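PDB 6O59: germination protein, which probably takes part in sensing germinants that end spore dormancy, this chain being the N-terminal domain of the A subunit of germinant receptor GerK3. Local coordinates for residues Asn8-Asn13 with Leu111-Gly116; Val28-Lys33 with Ile44-Gly49; Gly90-Ala95 with Leu121-Gln126; Pro167-Glu172 with Met187-Ile192. One frame throughout, in Å; residues are numbered along the deposited sequence.

Contact 1 of 4, residues Asn8-Asn13 with Leu111-Gly116; sequences NLLSEN and LLIVDG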
loop_
_atom_site.group_PDB
_atom_site.type_symbol
_atom_site.label_atom_id
_atom_site.label_comp_id
_atom_site.label_asym_id
_atom_site.label_seq_id
_atom_site.Cartn_x
_atom_site.Cartn_y
_atom_site.Cartn_z
ATOM N N ASN A 8 20.077 2.550 -12.222
ATOM C CA ASN A 8 19.839 2.250 -13.633
ATOM C C ASN A 8 19.140 0.909 -13.794
ATOM O O ASN A 8 18.201 0.838 -14.576
ATOM C CB ASN A 8 21.115 2.308 -14.454
ATOM C CG ASN A 8 21.545 3.720 -14.763
ATOM O OD1 ASN A 8 22.497 4.242 -14.171
ATOM N ND2 ASN A 8 20.849 4.377 -15.693
ATOM N N LEU A 9 19.522 -0.124 -13.016
ATOM C CA LEU A 9 18.858 -1.433 -13.091
ATOM C C LEU A 9 17.450 -1.391 -12.476
ATOM O O LEU A 9 17.249 -0.782 -11.420
ATOM C CB LEU A 9 19.687 -2.541 -12.423
ATOM C CG LEU A 9 21.020 -2.922 -13.085
ATOM C CD1 LEU A 9 21.871 -3.714 -12.133
ATOM C CD2 LEU A 9 20.804 -3.707 -14.373
ATOM N N LEU A 10 16.482 -2.031 -13.158
ATOM C CA LEU A 10 15.079 -2.135 -12.741
ATOM C C LEU A 10 14.981 -2.969 -11.453
ATOM O O LEU A 10 14.243 -2.604 -10.536
ATOM C CB LEU A 10 14.250 -2.754 -13.896
ATOM C CG LEU A 10 12.864 -3.327 -13.633
ATOM C CD1 LEU A 10 11.890 -2.259 -13.230
ATOM C CD2 LEU A 10 12.340 -4.005 -14.857
ATOM N N SER A 11 15.764 -4.063 -11.387
ATOM C CA SER A 11 15.883 -4.970 -10.245
ATOM C C SER A 11 16.244 -4.199 -8.983
ATOM O O SER A 11 15.649 -4.432 -7.927
ATOM C CB SER A 11 16.953 -6.022 -10.528
ATOM O OG SER A 11 18.215 -5.434 -10.813
ATOM N N GLU A 12 17.209 -3.260 -9.116
ATOM C CA GLU A 12 17.714 -2.409 -8.046
ATOM C C GLU A 12 16.638 -1.434 -7.575
ATOM O O GLU A 12 16.501 -1.210 -6.369
ATOM C CB GLU A 12 18.976 -1.658 -8.494
ATOM C CG GLU A 12 20.189 -2.563 -8.658
ATOM C CD GLU A 12 21.548 -1.896 -8.783
ATOM O OE1 GLU A 12 22.488 -2.363 -8.102
ATOM O OE2 GLU A 12 21.681 -0.928 -9.568
ATOM N N ASN A 13 15.850 -0.883 -8.520
ATOM C CA ASN A 13 14.785 0.064 -8.199
ATOM C C ASN A 13 13.649 -0.635 -7.505
ATOM O O ASN A 13 13.073 -0.071 -6.574
ATOM C CB ASN A 13 14.293 0.774 -9.445
ATOM C CG ASN A 13 15.270 1.800 -9.944
ATOM O OD1 ASN A 13 15.817 2.608 -9.180
ATOM N ND2 ASN A 13 15.522 1.786 -11.241
ATOM N N LEU A 111 3.560 4.032 -11.486
ATOM C CA LEU A 111 4.936 4.203 -11.906
ATOM C C LEU A 111 5.245 3.252 -13.031
ATOM O O LEU A 111 4.784 2.108 -13.020
ATOM C CB LEU A 111 5.945 3.988 -10.750
ATOM C CG LEU A 111 5.714 4.709 -9.413
ATOM C CD1 LEU A 111 6.747 4.295 -8.414
ATOM C CD2 LEU A 111 5.719 6.206 -9.562
ATOM N N LEU A 112 6.012 3.728 -14.008
ATOM C CA LEU A 112 6.499 2.890 -15.089
ATOM C C LEU A 112 8.036 2.920 -15.026
ATOM O O LEU A 112 8.653 3.975 -15.177
ATOM C CB LEU A 112 5.948 3.302 -16.466
ATOM C CG LEU A 112 6.600 2.594 -17.664
ATOM C CD1 LEU A 112 6.249 1.129 -17.711
ATOM C CD2 LEU A 112 6.249 3.268 -18.952
ATOM N N ILE A 113 8.630 1.763 -14.713
ATOM C CA ILE A 113 10.075 1.614 -14.566
ATOM C C ILE A 113 10.597 0.689 -15.682
ATOM O O ILE A 113 10.032 -0.380 -15.905
ATOM C CB ILE A 113 10.424 1.108 -13.133
ATOM C CG1 ILE A 113 9.609 1.892 -12.050
ATOM C CG2 ILE A 113 11.953 1.156 -12.878
ATOM C CD1 ILE A 113 9.954 1.643 -10.594
ATOM N N VAL A 114 11.653 1.128 -16.399
ATOM C CA VAL A 114 12.249 0.389 -17.513
ATOM C C VAL A 114 13.716 0.004 -17.158
ATOM O O VAL A 114 14.452 0.800 -16.564
ATOM C CB VAL A 114 12.116 1.182 -18.847
ATOM C CG1 VAL A 114 12.692 0.400 -20.029
ATOM C CG2 VAL A 114 10.652 1.557 -19.128
ATOM N N ASP A 115 14.100 -1.243 -17.541
ATOM C CA ASP A 115 15.331 -2.005 -17.297
ATOM C C ASP A 115 16.574 -1.201 -16.999
ATOM O O ASP A 115 17.294 -1.592 -16.077
ATOM C CB ASP A 115 15.661 -2.962 -18.449
ATOM C CG ASP A 115 16.463 -4.211 -18.059
ATOM O OD1 ASP A 115 16.964 -4.272 -16.895
ATOM O OD2 ASP A 115 16.583 -5.136 -18.913
ATOM N N GLY A 116 16.863 -0.160 -17.777
ATOM C CA GLY A 116 18.068 0.628 -17.540
ATOM C C GLY A 116 17.942 2.113 -17.784
ATOM O O GLY A 116 18.923 2.732 -18.210
#
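The carbonyl oxygen of Asp115 is gripped twice from segment 8-13. The amide of Leu10 donates a weak hydrogen bond to it, with 3.1 Å between Leu10 N and Asp115 O and a bend to 131° at the hydrogen, and the CA-H of Leu9 adds a softer contact, Leu9 CA lying 3.4 Å from Asp115 O. Leu9 occupies the N-cap position of helix 10-20, so the Leu10 amide belongs to the first turn, where no preceding helical carbonyl can serve it. The loop after strand 110-114 supplies the acceptor instead, while Asn13 N already closes the helical pattern on Leu9 O. A second carbonyl, that of Asn8, receives the CA-H of Gly116 in return, so contacts run both ways between the two backbones. The carboxylate of Asp115 also approaches the helix start, OD1 being 4.3 Å from Leu10 CB, and its charge would probably be favourable near the helix N-terminus.

Next to these backbone contacts the interface turns apolar. Leu10 holds CG anti to its backbone N (chi1 163°), and its CD1 crosses obliquely onto Ile113, meeting CG2 at 3.4 Å. Asn13 ND2 rests at 4.0 Å from the same Ile113 CG2, while its hydrogen bond goes to Lys7 O. Leu10 continues onto Ala41 and Ala43 of strand 40-47, Asn13 touches Trp98 of helix 98-106, and Ile113 reaches Val120 of strand 120-124, so the start of helix 10-20 lies against the middle of the sheet beside helix 98-106.

Contact 2 of 4, residues Val28-Lys33 with Ile44-Gly49; sequences VIRHFK and IVYIEG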
loop_
_atom_site.group_PDB
_atom_site.type_symbol
_atom_site.label_atom_id
_atom_site.label_comp_id
_atom_site.label_asym_id
_atom_site.label_seq_id
_atom_site.Cartn_x
_atom_site.Cartn_y
_atom_site.Cartn_z
ATOM N N VAL A 28 1.541 -3.143 -5.559
ATOM C CA VAL A 28 1.550 -4.084 -6.690
ATOM C C VAL A 28 2.675 -3.762 -7.684
ATOM O O VAL A 28 2.828 -2.614 -8.109
ATOM C CB VAL A 28 0.176 -4.121 -7.418
ATOM C CG1 VAL A 28 0.164 -5.161 -8.522
ATOM C CG2 VAL A 28 -0.953 -4.382 -6.447
ATOM N N ILE A 29 3.429 -4.814 -8.059
ATOM C CA ILE A 29 4.494 -4.806 -9.054
ATOM C C ILE A 29 4.071 -5.758 -10.179
ATOM O O ILE A 29 3.959 -6.967 -9.960
ATOM C CB ILE A 29 5.887 -5.168 -8.461
ATOM C CG1 ILE A 29 6.323 -4.120 -7.414
ATOM C CG2 ILE A 29 6.939 -5.319 -9.588
ATOM C CD1 ILE A 29 7.536 -4.445 -6.554
ATOM N N ARG A 30 3.813 -5.208 -11.370
ATOM C CA ARG A 30 3.459 -6.001 -12.541
ATOM C C ARG A 30 4.644 -6.025 -13.491
ATOM O O ARG A 30 5.000 -4.998 -14.068
ATOM C CB ARG A 30 2.200 -5.462 -13.249
ATOM C CG ARG A 30 0.941 -5.464 -12.405
ATOM C CD ARG A 30 0.112 -6.685 -12.656
ATOM N NE ARG A 30 -1.299 -6.421 -12.400
ATOM C CZ ARG A 30 -1.960 -6.847 -11.333
ATOM N NH1 ARG A 30 -1.343 -7.578 -10.409
ATOM N NH2 ARG A 30 -3.247 -6.565 -11.186
ATOM N N HIS A 31 5.302 -7.172 -13.606
ATOM C CA HIS A 31 6.418 -7.296 -14.537
ATOM C C HIS A 31 5.899 -7.524 -15.936
ATOM O O HIS A 31 4.920 -8.254 -16.126
ATOM C CB HIS A 31 7.346 -8.447 -14.159
ATOM C CG HIS A 31 8.108 -8.215 -12.905
ATOM N ND1 HIS A 31 7.662 -8.711 -11.692
ATOM C CD2 HIS A 31 9.266 -7.549 -12.711
ATOM C CE1 HIS A 31 8.561 -8.332 -10.801
ATOM N NE2 HIS A 31 9.544 -7.629 -11.368
ATOM N N PHE A 32 6.553 -6.904 -16.912
ATOM C CA PHE A 32 6.253 -7.097 -18.319
ATOM C C PHE A 32 7.524 -6.840 -19.157
ATOM O O PHE A 32 8.580 -6.472 -18.619
ATOM C CB PHE A 32 5.051 -6.263 -18.784
ATOM C CG PHE A 32 5.255 -4.777 -18.924
ATOM C CD1 PHE A 32 5.178 -3.940 -17.819
ATOM C CD2 PHE A 32 5.474 -4.206 -20.174
ATOM C CE1 PHE A 32 5.350 -2.565 -17.958
ATOM C CE2 PHE A 32 5.637 -2.829 -20.310
ATOM C CZ PHE A 32 5.562 -2.018 -19.205
ATOM N N LYS A 33 7.428 -7.116 -20.459
ATOM C CA LYS A 33 8.536 -6.970 -21.380
ATOM C C LYS A 33 8.121 -6.127 -22.557
ATOM O O LYS A 33 6.962 -6.161 -22.980
ATOM C CB LYS A 33 9.059 -8.336 -21.826
ATOM C CG LYS A 33 10.417 -8.638 -21.231
ATOM C CD LYS A 33 10.467 -9.941 -20.471
ATOM C CE LYS A 33 11.839 -10.125 -19.870
ATOM N NZ LYS A 33 11.860 -11.210 -18.855
ATOM N N ILE A 44 5.208 -2.074 -13.851
ATOM C CA ILE A 44 4.173 -1.143 -13.386
ATOM C C ILE A 44 4.120 -1.278 -11.870
ATOM O O ILE A 44 3.960 -2.394 -11.354
ATOM C CB ILE A 44 2.754 -1.301 -14.000
ATOM C CG1 ILE A 44 2.793 -1.859 -15.438
ATOM C CG2 ILE A 44 1.983 0.034 -13.904
ATOM C CD1 ILE A 44 1.419 -2.216 -16.047
ATOM N N VAL A 45 4.290 -0.161 -11.159
ATOM C CA VAL A 45 4.238 -0.152 -9.698
ATOM C C VAL A 45 3.123 0.794 -9.282
ATOM O O VAL A 45 3.156 1.972 -9.649
ATOM C CB VAL A 45 5.593 0.207 -9.005
ATOM C CG1 VAL A 45 5.482 0.074 -7.487
ATOM C CG2 VAL A 45 6.741 -0.654 -9.521
ATOM N N TYR A 46 2.150 0.289 -8.504
ATOM C CA TYR A 46 1.030 1.089 -8.018
ATOM C C TYR A 46 0.466 0.550 -6.690
ATOM O O TYR A 46 0.604 -0.640 -6.403
ATOM C CB TYR A 46 -0.083 1.157 -9.090
ATOM C CG TYR A 46 -0.746 -0.165 -9.411
ATOM C CD1 TYR A 46 -0.185 -1.042 -10.340
ATOM C CD2 TYR A 46 -1.948 -0.527 -8.811
ATOM C CE1 TYR A 46 -0.791 -2.263 -10.634
ATOM C CE2 TYR A 46 -2.555 -1.751 -9.087
ATOM C CZ TYR A 46 -1.978 -2.613 -10.006
ATOM O OH TYR A 46 -2.597 -3.809 -10.293
ATOM N N ILE A 47 -0.205 1.426 -5.905
ATOM C CA ILE A 47 -0.893 1.047 -4.658
ATOM C C ILE A 47 -2.339 0.664 -5.017
ATOM O O ILE A 47 -3.091 1.480 -5.562
ATOM C CB ILE A 47 -0.849 2.123 -3.512
ATOM C CG1 ILE A 47 0.581 2.490 -3.098
ATOM C CG2 ILE A 47 -1.640 1.673 -2.290
ATOM C CD1 ILE A 47 0.606 3.669 -2.281
ATOM N N GLU A 48 -2.709 -0.574 -4.676
ATOM C CA GLU A 48 -4.012 -1.184 -4.855
ATOM C C GLU A 48 -5.150 -0.321 -4.273
ATOM O O GLU A 48 -5.062 0.165 -3.131
ATOM C CB GLU A 48 -3.998 -2.549 -4.134
ATOM C CG GLU A 48 -4.333 -3.770 -4.971
ATOM C CD GLU A 48 -4.007 -5.092 -4.292
ATOM O OE1 GLU A 48 -4.086 -5.166 -3.042
ATOM O OE2 GLU A 48 -3.674 -6.061 -5.015
ATOM N N GLY A 49 -6.197 -0.153 -5.074
ATOM C CA GLY A 49 -7.436 0.509 -4.687
ATOM C C GLY A 49 -7.488 2.014 -4.607
ATOM O O GLY A 49 -8.550 2.554 -4.295
#
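Tyr46 takes the crowded chi1 position (65°), CG between backbone N and carbonyl carbon, which swings its ring across to the opposite strand. Val28, with CG1 anti to its own N, meets one face of that ring: CB stands 3.9 Å from the centroid of the Tyr46 ring in a CH-pi contact, and CG1 lies 3.6 Å from Tyr46 CZ. A bend at chi2 of Arg30 (-96°) brings its guanidinium over Tyr46 OH. The two planes are nearly perpendicular (83°) and the hydroxyl sits above the guanidinium face, so the 3.0 Å between Arg30 NH2 and Tyr46 OH is no hydrogen bond; Arg30 NE bonds Gln57 of helix 54-62 instead. Farther along this face, Phe32 CE1 packs on Ile44 CG1 at 3.7 Å. On the other face Ile29 CG1 and Val45 CG2 lie side by side under Leu14 of helix 10-20.

Four backbone bonds tie the strands, two between Val28 and Tyr46 and two between Arg30 and Ile44, the straightest running from Arg30 N to Ile44 O at 2.8 Å. Ile29 and Val45 form the intervening non-hydrogen-bonded pair. This is the regular ladder of an antiparallel beta hairpin, here at the edge of a five-stranded sheet with helices on both faces.

Contact 3 of 4, residues Gly90-Ala95 with Leu121-Gln126; sequences GNVSFA and LSVSTQ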
loop_
_atom_site.group_PDB
_atom_site.type_symbol
_atom_site.label_atom_id
_atom_site.label_comp_id
_atom_site.label_asym_id
_atom_site.label_seq_id
_atom_site.Cartn_x
_atom_site.Cartn_y
_atom_site.Cartn_z
ATOM N N GLY A 90 -3.755 9.670 -19.213
ATOM C CA GLY A 90 -3.561 10.284 -17.904
ATOM C C GLY A 90 -2.477 11.341 -17.933
ATOM O O GLY A 90 -1.746 11.468 -18.928
ATOM N N ASN A 91 -2.371 12.115 -16.843
ATOM C CA ASN A 91 -1.415 13.208 -16.708
ATOM C C ASN A 91 -0.054 12.662 -16.304
ATOM O O ASN A 91 0.115 12.109 -15.201
ATOM C CB ASN A 91 -1.947 14.239 -15.735
ATOM C CG ASN A 91 -3.234 14.840 -16.239
ATOM O OD1 ASN A 91 -3.501 14.865 -17.452
ATOM N ND2 ASN A 91 -4.063 15.324 -15.322
ATOM N N VAL A 92 0.905 12.780 -17.250
ATOM C CA VAL A 92 2.232 12.207 -17.139
ATOM C C VAL A 92 3.247 13.187 -16.574
ATOM O O VAL A 92 3.320 14.348 -16.977
ATOM C CB VAL A 92 2.679 11.623 -18.494
ATOM C CG1 VAL A 92 4.202 11.425 -18.581
ATOM C CG2 VAL A 92 1.948 10.323 -18.778
ATOM N N SER A 93 4.040 12.691 -15.641
ATOM C CA SER A 93 5.134 13.426 -15.034
ATOM C C SER A 93 6.350 12.472 -14.986
ATOM O O SER A 93 6.209 11.290 -15.315
ATOM C CB SER A 93 4.725 13.966 -13.662
ATOM O OG SER A 93 5.318 13.217 -12.617
ATOM N N PHE A 94 7.535 12.979 -14.636
ATOM C CA PHE A 94 8.720 12.127 -14.548
ATOM C C PHE A 94 9.447 12.355 -13.231
ATOM O O PHE A 94 9.553 13.498 -12.787
ATOM C CB PHE A 94 9.658 12.373 -15.732
ATOM C CG PHE A 94 9.159 11.833 -17.048
ATOM C CD1 PHE A 94 9.392 10.513 -17.412
ATOM C CD2 PHE A 94 8.479 12.651 -17.944
ATOM C CE1 PHE A 94 8.946 10.019 -18.644
ATOM C CE2 PHE A 94 8.026 12.151 -19.175
ATOM C CZ PHE A 94 8.268 10.841 -19.518
ATOM N N ALA A 95 9.911 11.267 -12.590
ATOM C CA ALA A 95 10.654 11.313 -11.322
ATOM C C ALA A 95 12.093 10.804 -11.540
ATOM O O ALA A 95 12.263 9.795 -12.226
ATOM C CB ALA A 95 9.940 10.478 -10.264
ATOM N N LEU A 121 8.527 7.116 -14.948
ATOM C CA LEU A 121 7.350 7.852 -15.456
ATOM C C LEU A 121 6.175 7.660 -14.502
ATOM O O LEU A 121 5.908 6.529 -14.127
ATOM C CB LEU A 121 7.008 7.314 -16.845
ATOM C CG LEU A 121 5.743 7.887 -17.469
ATOM C CD1 LEU A 121 5.709 7.596 -18.950
ATOM C CD2 LEU A 121 4.513 7.315 -16.799
ATOM N N SER A 122 5.556 8.766 -14.103
ATOM C CA SER A 122 4.344 8.787 -13.269
ATOM C C SER A 122 3.102 9.184 -14.070
ATOM O O SER A 122 3.129 10.175 -14.805
ATOM C CB SER A 122 4.508 9.759 -12.098
ATOM O OG SER A 122 5.499 9.362 -11.163
ATOM N N VAL A 123 2.004 8.460 -13.884
ATOM C CA VAL A 123 0.762 8.809 -14.569
ATOM C C VAL A 123 -0.376 8.886 -13.534
ATOM O O VAL A 123 -0.473 8.025 -12.659
ATOM C CB VAL A 123 0.438 7.884 -15.783
ATOM C CG1 VAL A 123 0.494 6.397 -15.433
ATOM C CG2 VAL A 123 -0.876 8.258 -16.450
ATOM N N SER A 124 -1.195 9.948 -13.624
ATOM C CA SER A 124 -2.333 10.191 -12.751
ATOM C C SER A 124 -3.667 10.033 -13.499
ATOM O O SER A 124 -3.811 10.560 -14.597
ATOM C CB SER A 124 -2.234 11.588 -12.154
ATOM O OG SER A 124 -3.292 11.811 -11.235
ATOM N N THR A 125 -4.652 9.353 -12.874
ATOM C CA THR A 125 -6.001 9.128 -13.428
ATOM C C THR A 125 -7.085 9.978 -12.660
ATOM O O THR A 125 -8.246 10.033 -13.098
ATOM C CB THR A 125 -6.324 7.620 -13.463
ATOM O OG1 THR A 125 -5.263 6.932 -14.140
ATOM C CG2 THR A 125 -7.632 7.318 -14.199
ATOM N N GLN A 126 -6.693 10.685 -11.567
ATOM C CA GLN A 126 -7.603 11.563 -10.805
ATOM C C GLN A 126 -7.421 13.075 -11.222
ATOM O O GLN A 126 -6.494 13.403 -11.984
ATOM C CB GLN A 126 -7.452 11.358 -9.267
ATOM C CG GLN A 126 -6.105 11.783 -8.627
ATOM C CD GLN A 126 -6.167 12.160 -7.142
ATOM O OE1 GLN A 126 -5.150 12.527 -6.531
ATOM N NE2 GLN A 126 -7.346 12.095 -6.522
#
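Two hydrogen-bonded pairs form the inner shell. Asn91 and Ser124 exchange amide and carbonyl in both directions, as do Ser93 and Ser122, where the bond from Ser93 N to Ser122 O is the shortest of the four at 2.8 Å. The acceptors are used differently. Ser93 N lies in the plane of the Ser122 carbonyl and Asn91 N falls on a lone pair of Ser124 O, whereas Ser122 N and Ser124 N both approach from above the carbonyl planes of Ser93 and Asn91.

Side chains make the next shell, and the two faces differ. On one, Val92 CG1 crosses at about a right angle to Leu121, 4.0 Å from its CG, while CG2 of Val92 leans on Val123 CB. Phe94 brings CE1 to within 3.8 Å of Leu121 CB. Gly90 closes the row: it has no side chain, and its CA comes 3.7 Å from Val123 CG2 and 3.3 Å from Ser124 O. The other face carries serines, where Ser93 OG lies 3.6 Å from the methylene carbon Ser122 CB, a van der Waals contact.

Outer elements hold these groups in place. Helix 78-86 packs Ile86 on Val92 and Val123, and Leu79 on Phe94; helix 54-62 adds Ile56 to Val123. Beneath the serine face, Ser122 OG is hydrogen-bonded to Ser104 OG of helix 98-106. The chemistry is thus two-sided: backbone bonds supply the directional hold, Val92, Phe94, Leu121 and Val123 give one face an apolar surface that packs on helices 78-86 and 54-62, and the buried hydroxyl of Ser122 is satisfied across the other.

Contact 4 of 4, residues Pro167-Glu172 with Met187-Ile192; sequences PDLWLE and MYIHGI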
loop_
_atom_site.group_PDB
_atom_site.type_symbol
_atom_site.label_atom_id
_atom_site.label_comp_id
_atom_site.label_asym_id
_atom_site.label_seq_id
_atom_site.Cartn_x
_atom_site.Cartn_y
_atom_site.Cartn_z
ATOM N N PRO A 167 5.299 6.740 2.610
ATOM C CA PRO A 167 5.774 5.369 2.342
ATOM C C PRO A 167 6.161 4.656 3.646
ATOM O O PRO A 167 6.404 3.459 3.636
ATOM C CB PRO A 167 6.986 5.578 1.425
ATOM C CG PRO A 167 7.455 6.948 1.705
ATOM C CD PRO A 167 6.302 7.753 2.202
ATOM N N ASP A 168 6.206 5.398 4.775
ATOM C CA ASP A 168 6.544 4.866 6.098
ATOM C C ASP A 168 5.355 4.113 6.714
ATOM O O ASP A 168 5.535 3.390 7.703
ATOM C CB ASP A 168 7.062 5.967 7.033
ATOM C CG ASP A 168 8.492 6.401 6.761
ATOM O OD1 ASP A 168 9.198 5.686 6.009
ATOM O OD2 ASP A 168 8.916 7.448 7.317
ATOM N N LEU A 169 4.154 4.234 6.097
ATOM C CA LEU A 169 2.984 3.469 6.522
ATOM C C LEU A 169 3.163 2.049 5.997
ATOM O O LEU A 169 3.114 1.806 4.784
ATOM C CB LEU A 169 1.656 4.093 6.065
ATOM C CG LEU A 169 0.372 3.324 6.434
ATOM C CD1 LEU A 169 0.293 3.020 7.928
ATOM C CD2 LEU A 169 -0.850 4.099 6.002
ATOM N N TRP A 170 3.492 1.141 6.920
ATOM C CA TRP A 170 3.776 -0.241 6.580
ATOM C C TRP A 170 2.592 -1.150 6.951
ATOM O O TRP A 170 2.038 -1.043 8.047
ATOM C CB TRP A 170 5.080 -0.683 7.246
ATOM C CG TRP A 170 6.310 -0.036 6.670
ATOM C CD1 TRP A 170 6.362 0.921 5.697
ATOM C CD2 TRP A 170 7.668 -0.288 7.053
ATOM N NE1 TRP A 170 7.665 1.282 5.455
ATOM C CE2 TRP A 170 8.490 0.557 6.274
ATOM C CE3 TRP A 170 8.278 -1.162 7.973
ATOM C CZ2 TRP A 170 9.887 0.537 6.365
ATOM C CZ3 TRP A 170 9.665 -1.166 8.078
ATOM C CH2 TRP A 170 10.452 -0.320 7.285
ATOM N N LEU A 171 2.138 -1.975 5.960
ATOM C CA LEU A 171 1.004 -2.919 6.019
ATOM C C LEU A 171 1.505 -4.368 5.988
ATOM O O LEU A 171 2.256 -4.723 5.085
ATOM C CB LEU A 171 0.031 -2.673 4.847
ATOM C CG LEU A 171 -1.012 -1.532 4.951
ATOM C CD1 LEU A 171 -0.380 -0.156 5.043
ATOM C CD2 LEU A 171 -1.889 -1.520 3.733
ATOM N N GLU A 172 1.107 -5.191 6.983
ATOM C CA GLU A 172 1.528 -6.566 7.226
ATOM C C GLU A 172 0.292 -7.446 7.243
ATOM O O GLU A 172 -0.570 -7.285 8.113
ATOM C CB GLU A 172 2.293 -6.633 8.566
ATOM C CG GLU A 172 3.156 -7.859 8.734
ATOM C CD GLU A 172 3.725 -8.040 10.129
ATOM O OE1 GLU A 172 4.154 -7.033 10.742
ATOM O OE2 GLU A 172 3.744 -9.197 10.609
ATOM N N MET A 187 -1.353 -2.420 10.494
ATOM C CA MET A 187 -0.801 -1.129 10.063
ATOM C C MET A 187 -0.068 -0.400 11.183
ATOM O O MET A 187 -0.557 -0.369 12.314
ATOM C CB MET A 187 -1.939 -0.206 9.609
ATOM C CG MET A 187 -2.180 -0.168 8.170
ATOM S SD MET A 187 -3.552 0.989 7.994
ATOM C CE MET A 187 -4.238 0.427 6.471
ATOM N N TYR A 188 1.036 0.282 10.841
ATOM C CA TYR A 188 1.814 1.129 11.746
ATOM C C TYR A 188 2.706 2.043 10.915
ATOM O O TYR A 188 3.068 1.673 9.794
ATOM C CB TYR A 188 2.637 0.295 12.759
ATOM C CG TYR A 188 3.734 -0.542 12.136
ATOM C CD1 TYR A 188 3.467 -1.801 11.600
ATOM C CD2 TYR A 188 5.054 -0.082 12.102
ATOM C CE1 TYR A 188 4.476 -2.571 11.019
ATOM C CE2 TYR A 188 6.070 -0.843 11.523
ATOM C CZ TYR A 188 5.780 -2.087 10.986
ATOM O OH TYR A 188 6.797 -2.825 10.421
ATOM N N ILE A 189 3.062 3.232 11.453
ATOM C CA ILE A 189 3.960 4.124 10.735
ATOM C C ILE A 189 5.354 3.875 11.288
ATOM O O ILE A 189 5.655 4.228 12.441
ATOM C CB ILE A 189 3.573 5.643 10.730
ATOM C CG1 ILE A 189 2.162 5.874 10.145
ATOM C CG2 ILE A 189 4.619 6.471 9.951
ATOM C CD1 ILE A 189 1.587 7.287 10.334
ATOM N N HIS A 190 6.195 3.247 10.457
ATOM C CA HIS A 190 7.596 2.961 10.748
ATOM C C HIS A 190 8.336 4.263 11.115
ATOM O O HIS A 190 8.279 5.239 10.368
ATOM C CB HIS A 190 8.233 2.295 9.522
ATOM C CG HIS A 190 9.720 2.247 9.586
ATOM N ND1 HIS A 190 10.370 1.294 10.330
ATOM C CD2 HIS A 190 10.634 3.068 9.024
ATOM C CE1 HIS A 190 11.659 1.553 10.194
ATOM N NE2 HIS A 190 11.865 2.616 9.422
ATOM N N GLY A 191 8.987 4.275 12.266
ATOM C CA GLY A 191 9.709 5.460 12.725
ATOM C C GLY A 191 8.931 6.314 13.703
ATOM O O GLY A 191 9.528 7.101 14.443
ATOM N N ILE A 192 7.591 6.188 13.693
ATOM C CA ILE A 192 6.701 6.891 14.618
ATOM C C ILE A 192 6.294 5.869 15.688
ATOM O O ILE A 192 6.476 6.134 16.877
ATOM C CB ILE A 192 5.508 7.586 13.903
ATOM C CG1 ILE A 192 6.014 8.814 13.105
ATOM C CG2 ILE A 192 4.447 8.012 14.916
ATOM C CD1 ILE A 192 5.027 9.478 12.114
#
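The hairpin of strands 169-176 and 182-189 carries, at its open end, an aromatic cluster built round Trp170. His190, with CG anti to its backbone N (chi1 167°), runs alongside the indole and lays its imidazole on the six-membered ring as an offset stack, centroids 4.0 Å apart and planes 9° from parallel. The same indole face also receives His190 CB, which stands 3.6 Å from the centroid of the six-membered ring of Trp170, so one residue covers that face with both its methylene and its ring. Tyr188 approaches otherwise: its hydroxyl comes in at the indole edge, OH lying 3.3 Å from Trp170 CE3, while its own ring presents a face to Trp170 CB. Glu172, near the Tyr188 ring on this side, forms a salt bridge from OE1 to Arg202 NE.

Antiparallel backbone bonds fix this register. Trp170 and Tyr188 bond each other both ways, and His190 N reaches Asp168 O at 2.8 Å just beyond the last pair.

The reverse face of the hairpin is aliphatic. Leu171 and Met187 point the same way, CD1 of Leu171 touching CG of Met187 at 3.6 Å, and Leu169 CD1 bridges Met187 and Ile189. Helices 153-163 and 240-248 cover this face through Leu157 and Leu247. The indole N-H is held within its own segment: Trp170 NE1 donates a weak hydrogen bond to Pro167 O, 3.1 Å long and bent to 122°, with the acceptor in the ring plane.

How the contacts relate
Contacts 1, 2 and 3 share one five-stranded antiparallel sheet. Contact 2 joins one edge strand to its neighbour, contact 3 the other edge, and contact 1 sets a helix start on the strand between, linked to both by probable backbone hydrogen bonds. Contact 4 belongs to a second sheet with the same strand order, its centre about 20 to 25 Å from the centres of the others. All four are partly buried, 2 and 4 nearer the chain centre. Contacts 2, 3 and 4 share backbone ladders; aromatic rings dominate the side-chain packing of 2 and 4, while 3 has an apolar face with Phe94 and a serine face. Contact 1 has a single, weak hydrogen bond, with CA-H...O contacts and Leu10–Ile113 packing besides.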